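Local coordinates for ankyrin repeat domain protein (Legionella pneumophila subsp. pneumophila, PDB 6MCA), which is a bacterial effector, with ankyrin repeats and a cysteine protease-like part, and interacts with LARP7 of the host 7SK snRNP complex, at residues 267-272 / 353-358; 193-198 / 381-386; 186-191 / 230-235. One frame throughout, in Å; residues are numbered along the deposited sequence.

Contact 1: residues 267-272 / 353-358; sequences ALCFVR and QAVVPV
V355 lies over the pair C269 and V271, one gamma methyl for each. Its CG2 meets C269 CB at 3.6 Å, and the same methyl stands 3.8 Å from C269 SG, so it touches both heavy atoms of the cysteine side chain. The second branch serves the next residue on that face of the strand: V355 CG1 lies 4.0 Å from V271 CG2, and the two valines cross obliquely. The fork follows from the torsion of V355, where CG1 is anti to the backbone N (chi1 166°) and CG2 stands beside that N. The cysteine sulfur is likewise beside its own backbone N.

The backbone evidence agrees, with C269 and V355 as the nearest CA pair, 7.1 Å apart. C269 and V271, two residues apart on a strand, both direct CB at the helix, whereas F270 between them faces the other way and packs edge-to-face with F311. V355 also touches I258, and V358, one turn on, reaches A278 and I280. The start of helix 355-364 therefore packs against side chains of three neighbouring strands, on one face of the five-stranded antiparallel sheet. Before the helix, S348 and N351 hydrogen-bond to the backbone of A267, tying the preceding helix 348-353 to the same strand.

No hydrogen bond crosses between 267-272 and 353-358, and all three touching residues are buried. The chemistry is therefore apolar: branched methyls and a thiol join helix to sheet by dispersion and the exclusion of water.

Contact 2: residues 193-198 / 381-386; sequences AVVKDS and DEWVEW
The indole of W383 presents its pyrrole edge to S198 and the far end of its six-membered ring to V195. NE1 donates to S198 OG at 2.9 Å; the N-H...O angle is 145°, and the hydroxyl oxygen lies 21° out of the indole plane, so the bond is bent and tilted. With chi1 of 164° the hydroxyl swings away from the serine N and out to the ring edge. At the other end, W383 CH2 is 4.1 Å from V195 CG1, the two side chains crossing at about a right angle. W386, one turn later, holds its indole roughly parallel to that of W383, and its CZ3 comes within 4.0 Å of the backbone S198 O. The hydrogen bond gives the buried indole N-H a partner across the contact. This is helix-helix packing at a near-right angle, bridged by tryptophans: the local axes of 193-198 and 381-386 approach no closer than 12.2 Å, a wide gap, and run at 101° to each other.

F202, at the C-terminal end of helix 188-202, meets both tryptophans, edge-to-face with W386. R162 of helix 147-162 makes a cation-pi contact with W383, while helix 348-353 brings Q353 against both V195 and W383.

Contact 3: residues 186-191 / 230-235; sequences FILEFT and ELLQYQ
L188, in the first turn of helix 188-202, supplies the apolar part of the contact. Its CG lies 3.8 Å from L232 CD1, and its CD2 reaches both methyls of L232, at 3.9 Å from CD1 and from CD2. The two leucines cross at about a right angle, so the branched end of one is set across the branched end of the other. L188 CG is anti to the backbone N (chi1 -177°), a torsion that places the branch on the L232 side.

E189 follows, with its CA nearest that of L232 across the contact. Its CB does not aim at the partner helix, yet the chain runs extended beyond CG and takes the carboxylate up to the backbone of L232 and Q233. There E189 OE1 stands 3.9 Å from Q233 CA and makes no hydrogen bond to 230-235. The polar partner is H236, just past that segment, whose NE2 is hydrogen-bonded to E189 OE2; R89, in a predicted ankyrin repeat, gives the same oxygen only a long, weak ion pair. A tartaric acid molecule, probably from the crystallisation liquor, lies about 5 Å from the E189 side chain.

T191 closes the first turn on the carbonyl of I187, the N-cap residue. T191 N and T191 OG1 both donate to I187 O, at 2.9 and 2.7 Å, from opposite faces of the carbonyl plane. The hydroxyl bond holds the rotation of the threonine side chain, which packs on W349 and V352.

Helix 348-353 thus covers the T191 side of helix 188-202. Helix 126-131, probably part of the ankyrin region, touches both helices, Y127 on E189 and F190 of one, R131 on Q233 of the other, and helix 242-251 backs L231.

Overall arrangement
From the N terminus, contact 3 opens first, at 186-191, and closes at 230-235 after a mainly helical loop of 38 residues. Contact 2 opens inside that loop, at 193-198 on the same helix 188-202, but closes only at 381-386, so the two cross. Contact 1 begins after contact 3 has closed, and both its segments fall within the long span of contact 2. Helix 188-202 is thereby tied to helix 215-233 near its start and to helix 373-399 further along, while the five-stranded sheet is joined to helix 355-364. V356 packs on W383, linking contacts 1 and 2; A267 against F186 links contacts 1 and 3.

Contact 1: residues 267-272 / 353-358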
# COMPACT_ATOMS: atom_id res chain seq x y z
N ALA A 267 2.96 -7.94 8.63
CA ALA A 267 1.72 -7.29 9.03
C ALA A 267 0.63 -8.34 9.17
O ALA A 267 0.27 -9.00 8.19
CB ALA A 267 1.31 -6.21 8.03
N LEU A 268 0.13 -8.51 10.39
CA LEU A 268 -1.05 -9.33 10.61
C LEU A 268 -2.22 -8.40 10.91
O LEU A 268 -2.04 -7.25 11.30
CB LEU A 268 -0.84 -10.33 11.75
CG LEU A 268 -0.59 -9.85 13.18
CD1 LEU A 268 -0.99 -10.94 14.16
CD2 LEU A 268 0.86 -9.47 13.38
N CYS A 269 -3.44 -8.89 10.69
CA CYS A 269 -4.60 -8.01 10.72
C CYS A 269 -5.60 -8.48 11.77
O CYS A 269 -5.78 -9.68 11.98
CB CYS A 269 -5.26 -7.93 9.35
SG CYS A 269 -4.28 -7.01 8.14
N PHE A 270 -6.24 -7.52 12.43
CA PHE A 270 -7.31 -7.80 13.37
C PHE A 270 -8.54 -7.01 12.97
O PHE A 270 -8.44 -5.88 12.49
CB PHE A 270 -6.89 -7.46 14.80
CG PHE A 270 -5.73 -8.27 15.31
CD1 PHE A 270 -4.43 -7.89 15.02
CD2 PHE A 270 -5.94 -9.41 16.06
CE1 PHE A 270 -3.36 -8.63 15.48
CE2 PHE A 270 -4.87 -10.16 16.52
CZ PHE A 270 -3.58 -9.77 16.24
N VAL A 271 -9.70 -7.62 13.16
CA VAL A 271 -10.97 -6.98 12.83
C VAL A 271 -11.88 -7.06 14.05
O VAL A 271 -12.11 -8.15 14.59
CB VAL A 271 -11.65 -7.63 11.61
CG1 VAL A 271 -12.96 -6.93 11.31
CG2 VAL A 271 -10.73 -7.59 10.40
N ARG A 272 -12.40 -5.92 14.47
CA ARG A 272 -13.39 -5.84 15.53
C ARG A 272 -14.72 -5.44 14.92
O ARG A 272 -14.79 -4.46 14.18
CB ARG A 272 -12.97 -4.84 16.61
CG ARG A 272 -13.84 -4.83 17.86
CD ARG A 272 -14.99 -3.84 17.75
NE ARG A 272 -15.84 -3.86 18.94
CZ ARG A 272 -15.78 -2.96 19.91
NH1 ARG A 272 -14.93 -1.95 19.84
NH2 ARG A 272 -16.59 -3.07 20.96
N GLN A 353 -5.44 -8.29 2.39
CA GLN A 353 -6.50 -8.66 1.45
C GLN A 353 -7.59 -9.48 2.13
O GLN A 353 -8.78 -9.28 1.88
CB GLN A 353 -5.94 -9.43 0.25
CG GLN A 353 -4.83 -8.74 -0.52
CD GLN A 353 -5.12 -7.28 -0.78
OE1 GLN A 353 -6.07 -6.94 -1.48
NE2 GLN A 353 -4.28 -6.41 -0.23
N ALA A 354 -7.19 -10.42 3.00
CA ALA A 354 -8.14 -11.31 3.65
C ALA A 354 -9.10 -10.58 4.59
O ALA A 354 -10.07 -11.19 5.04
CB ALA A 354 -7.41 -12.41 4.41
N VAL A 355 -8.84 -9.30 4.89
CA VAL A 355 -9.73 -8.55 5.77
C VAL A 355 -11.13 -8.45 5.18
O VAL A 355 -12.13 -8.46 5.91
CB VAL A 355 -9.13 -7.16 6.07
CG1 VAL A 355 -10.17 -6.24 6.68
CG2 VAL A 355 -7.92 -7.29 6.98
N VAL A 356 -11.24 -8.37 3.86
CA VAL A 356 -12.52 -8.16 3.19
C VAL A 356 -13.46 -9.33 3.44
O VAL A 356 -14.56 -9.12 3.99
CB VAL A 356 -12.32 -7.89 1.68
CG1 VAL A 356 -13.66 -7.86 0.96
CG2 VAL A 356 -11.55 -6.60 1.46
N PRO A 357 -13.11 -10.58 3.09
CA PRO A 357 -14.05 -11.68 3.38
C PRO A 357 -14.28 -11.90 4.86
O PRO A 357 -15.40 -12.25 5.25
CB PRO A 357 -13.38 -12.90 2.73
CG PRO A 357 -11.94 -12.56 2.69
CD PRO A 357 -11.88 -11.08 2.45
N VAL A 358 -13.27 -11.68 5.70
CA VAL A 358 -13.44 -11.87 7.13
C VAL A 358 -14.43 -10.85 7.70
O VAL A 358 -15.34 -11.20 8.45
CB VAL A 358 -12.08 -11.79 7.85
CG1 VAL A 358 -12.26 -11.84 9.35
CG2 VAL A 358 -11.18 -12.92 7.38

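Contact 2: residues 193-198 / 381-386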
# COMPACT_ATOMS: atom_id res chain seq x y z
N ALA A 193 -4.64 2.19 1.51
CA ALA A 193 -5.24 3.12 0.55
C ALA A 193 -5.61 2.43 -0.75
O ALA A 193 -6.71 2.63 -1.28
CB ALA A 193 -4.28 4.28 0.30
N VAL A 194 -4.71 1.59 -1.28
CA VAL A 194 -4.96 0.96 -2.56
C VAL A 194 -6.06 -0.09 -2.44
O VAL A 194 -6.83 -0.29 -3.39
CB VAL A 194 -3.66 0.37 -3.14
CG1 VAL A 194 -3.40 -1.04 -2.63
CG2 VAL A 194 -3.69 0.40 -4.66
N VAL A 195 -6.20 -0.73 -1.28
CA VAL A 195 -7.26 -1.72 -1.10
C VAL A 195 -8.62 -1.02 -1.04
O VAL A 195 -9.59 -1.48 -1.65
CB VAL A 195 -7.00 -2.57 0.16
CG1 VAL A 195 -8.28 -3.27 0.60
CG2 VAL A 195 -5.91 -3.58 -0.11
N LYS A 196 -8.69 0.10 -0.33
CA LYS A 196 -9.94 0.86 -0.31
C LYS A 196 -10.32 1.33 -1.71
O LYS A 196 -11.48 1.22 -2.13
CB LYS A 196 -9.82 2.04 0.65
CG LYS A 196 -11.10 2.85 0.79
CD LYS A 196 -10.88 4.12 1.59
CE LYS A 196 -12.07 5.05 1.46
NZ LYS A 196 -11.83 6.35 2.14
N ASP A 197 -9.34 1.85 -2.46
CA ASP A 197 -9.63 2.33 -3.81
C ASP A 197 -10.04 1.19 -4.73
O ASP A 197 -10.91 1.36 -5.59
CB ASP A 197 -8.41 3.07 -4.37
CG ASP A 197 -8.69 3.68 -5.73
OD1 ASP A 197 -9.39 4.72 -5.78
OD2 ASP A 197 -8.22 3.12 -6.74
N SER A 198 -9.43 0.01 -4.55
CA SER A 198 -9.79 -1.14 -5.37
C SER A 198 -11.20 -1.61 -5.08
O SER A 198 -11.94 -1.97 -5.99
CB SER A 198 -8.79 -2.28 -5.12
OG SER A 198 -9.29 -3.51 -5.60
N ASP A 381 -12.62 -14.09 -4.02
CA ASP A 381 -12.01 -14.58 -5.25
C ASP A 381 -12.41 -13.72 -6.44
O ASP A 381 -11.57 -13.35 -7.28
CB ASP A 381 -12.40 -16.04 -5.49
CG ASP A 381 -11.72 -16.98 -4.52
OD1 ASP A 381 -10.61 -16.66 -4.04
OD2 ASP A 381 -12.30 -18.05 -4.23
N GLU A 382 -13.70 -13.39 -6.55
CA GLU A 382 -14.17 -12.56 -7.65
C GLU A 382 -13.49 -11.20 -7.64
O GLU A 382 -13.04 -10.71 -8.69
CB GLU A 382 -15.69 -12.41 -7.58
CG GLU A 382 -16.32 -11.89 -8.86
CD GLU A 382 -17.71 -12.46 -9.10
OE1 GLU A 382 -18.21 -13.20 -8.23
OE2 GLU A 382 -18.29 -12.18 -10.17
N TRP A 383 -13.39 -10.57 -6.46
CA TRP A 383 -12.74 -9.27 -6.35
C TRP A 383 -11.27 -9.34 -6.74
O TRP A 383 -10.78 -8.47 -7.47
CB TRP A 383 -12.90 -8.74 -4.92
CG TRP A 383 -12.02 -7.58 -4.58
CD1 TRP A 383 -11.92 -6.39 -5.26
CD2 TRP A 383 -11.13 -7.47 -3.46
NE1 TRP A 383 -11.02 -5.57 -4.63
CE2 TRP A 383 -10.52 -6.20 -3.53
CE3 TRP A 383 -10.78 -8.33 -2.42
CZ2 TRP A 383 -9.58 -5.77 -2.59
CZ3 TRP A 383 -9.85 -7.90 -1.48
CH2 TRP A 383 -9.26 -6.64 -1.58
N VAL A 384 -10.56 -10.37 -6.28
CA VAL A 384 -9.13 -10.47 -6.57
C VAL A 384 -8.90 -10.67 -8.07
O VAL A 384 -8.03 -10.02 -8.66
CB VAL A 384 -8.50 -11.59 -5.73
CG1 VAL A 384 -7.10 -11.92 -6.25
CG2 VAL A 384 -8.44 -11.19 -4.27
N GLU A 385 -9.66 -11.56 -8.70
CA GLU A 385 -9.48 -11.78 -10.13
C GLU A 385 -9.86 -10.54 -10.94
O GLU A 385 -9.17 -10.18 -11.90
CB GLU A 385 -10.28 -13.00 -10.59
CG GLU A 385 -9.74 -14.33 -10.08
CD GLU A 385 -8.29 -14.56 -10.48
OE1 GLU A 385 -7.43 -14.65 -9.57
OE2 GLU A 385 -8.01 -14.66 -11.69
N TRP A 386 -10.95 -9.88 -10.55
CA TRP A 386 -11.34 -8.64 -11.21
C TRP A 386 -10.25 -7.59 -11.11
O TRP A 386 -9.97 -6.87 -12.07
CB TRP A 386 -12.65 -8.12 -10.63
CG TRP A 386 -13.08 -6.80 -11.21
CD1 TRP A 386 -13.94 -6.61 -12.25
CD2 TRP A 386 -12.67 -5.50 -10.78
NE1 TRP A 386 -14.09 -5.27 -12.50
CE2 TRP A 386 -13.32 -4.56 -11.61
CE3 TRP A 386 -11.81 -5.03 -9.78
CZ2 TRP A 386 -13.14 -3.19 -11.47
CZ3 TRP A 386 -11.64 -3.67 -9.64
CH2 TRP A 386 -12.30 -2.76 -10.48

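Contact 3: residues 186-191 / 230-235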
# COMPACT_ATOMS: atom_id res chain seq x y z
N PHE A 186 6.63 -4.33 0.84
CA PHE A 186 5.31 -4.08 1.40
C PHE A 186 5.28 -2.73 2.09
O PHE A 186 6.17 -2.42 2.90
CB PHE A 186 4.91 -5.18 2.38
CG PHE A 186 3.57 -4.96 3.03
CD1 PHE A 186 2.40 -5.27 2.37
CD2 PHE A 186 3.49 -4.43 4.31
CE1 PHE A 186 1.17 -5.07 2.96
CE2 PHE A 186 2.26 -4.22 4.91
CZ PHE A 186 1.10 -4.54 4.24
N ILE A 187 4.26 -1.93 1.78
CA ILE A 187 4.04 -0.63 2.41
C ILE A 187 2.62 -0.62 2.96
O ILE A 187 1.66 -0.78 2.20
CB ILE A 187 4.25 0.53 1.42
CG1 ILE A 187 5.59 0.38 0.70
CG2 ILE A 187 4.18 1.87 2.15
CD1 ILE A 187 5.74 1.29 -0.50
N LEU A 188 2.49 -0.43 4.28
CA LEU A 188 1.22 -0.67 4.95
C LEU A 188 0.18 0.39 4.59
O LEU A 188 -0.94 0.06 4.17
CB LEU A 188 1.42 -0.73 6.46
CG LEU A 188 0.19 -1.06 7.29
CD1 LEU A 188 -0.41 -2.39 6.87
CD2 LEU A 188 0.53 -1.07 8.78
N GLU A 189 0.53 1.67 4.76
CA GLU A 189 -0.43 2.74 4.47
C GLU A 189 -0.80 2.75 2.99
O GLU A 189 -1.98 2.93 2.64
CB GLU A 189 0.16 4.09 4.89
CG GLU A 189 0.71 4.11 6.31
CD GLU A 189 1.03 5.51 6.79
OE1 GLU A 189 0.09 6.32 6.95
OE2 GLU A 189 2.22 5.80 7.01
N PHE A 190 0.19 2.56 2.12
CA PHE A 190 -0.09 2.42 0.70
C PHE A 190 -1.04 1.27 0.44
O PHE A 190 -1.97 1.39 -0.37
CB PHE A 190 1.22 2.22 -0.07
CG PHE A 190 1.03 1.84 -1.51
CD1 PHE A 190 0.81 2.82 -2.47
CD2 PHE A 190 1.08 0.52 -1.91
CE1 PHE A 190 0.64 2.48 -3.80
CE2 PHE A 190 0.91 0.17 -3.24
CZ PHE A 190 0.69 1.16 -4.19
N THR A 191 -0.83 0.14 1.12
CA THR A 191 -1.69 -1.03 0.91
C THR A 191 -3.12 -0.74 1.34
O THR A 191 -4.07 -1.10 0.63
CB THR A 191 -1.13 -2.24 1.66
OG1 THR A 191 0.10 -2.65 1.05
CG2 THR A 191 -2.11 -3.40 1.61
N GLU A 230 -6.43 6.59 9.09
CA GLU A 230 -6.22 7.63 10.10
C GLU A 230 -5.40 7.10 11.26
O GLU A 230 -4.35 7.67 11.61
CB GLU A 230 -7.57 8.16 10.59
CG GLU A 230 -7.46 9.27 11.62
CD GLU A 230 -8.82 9.78 12.07
OE1 GLU A 230 -9.84 9.33 11.52
OE2 GLU A 230 -8.85 10.65 12.98
N LEU A 231 -5.81 5.96 11.82
CA LEU A 231 -5.10 5.41 12.97
C LEU A 231 -3.66 5.08 12.62
O LEU A 231 -2.79 5.11 13.50
CB LEU A 231 -5.82 4.16 13.49
CG LEU A 231 -7.12 4.41 14.26
CD1 LEU A 231 -7.87 3.10 14.47
CD2 LEU A 231 -6.83 5.09 15.59
N LEU A 232 -3.38 4.78 11.35
CA LEU A 232 -2.00 4.47 10.99
C LEU A 232 -1.17 5.75 10.89
O LEU A 232 0.01 5.75 11.27
CB LEU A 232 -1.96 3.69 9.68
CG LEU A 232 -2.42 2.23 9.79
CD1 LEU A 232 -2.35 1.53 8.45
CD2 LEU A 232 -1.58 1.49 10.83
N GLN A 233 -1.77 6.84 10.42
CA GLN A 233 -1.02 8.08 10.26
C GLN A 233 -0.51 8.59 11.60
O GLN A 233 0.62 9.07 11.70
CB GLN A 233 -1.89 9.13 9.57
CG GLN A 233 -1.10 10.23 8.88
CD GLN A 233 -1.79 10.73 7.62
OE1 GLN A 233 -1.19 10.76 6.54
NE2 GLN A 233 -3.05 11.11 7.75
N TYR A 234 -1.33 8.46 12.65
CA TYR A 234 -0.92 8.87 13.98
C TYR A 234 0.32 8.13 14.47
O TYR A 234 0.98 8.59 15.40
CB TYR A 234 -2.06 8.68 14.98
CG TYR A 234 -3.30 9.49 14.68
CD1 TYR A 234 -3.23 10.63 13.89
CD2 TYR A 234 -4.53 9.13 15.19
CE1 TYR A 234 -4.36 11.38 13.61
CE2 TYR A 234 -5.67 9.87 14.92
CZ TYR A 234 -5.57 10.99 14.13
OH TYR A 234 -6.70 11.73 13.85
N GLN A 235 0.65 6.98 13.86
CA GLN A 235 1.86 6.27 14.24
C GLN A 235 3.11 7.08 13.93
O GLN A 235 4.15 6.86 14.57
CB GLN A 235 1.93 4.92 13.54
CG GLN A 235 0.89 3.92 14.03
CD GLN A 235 1.09 2.54 13.43
OE1 GLN A 235 1.60 2.39 12.32
NE2 GLN A 235 0.68 1.51 14.17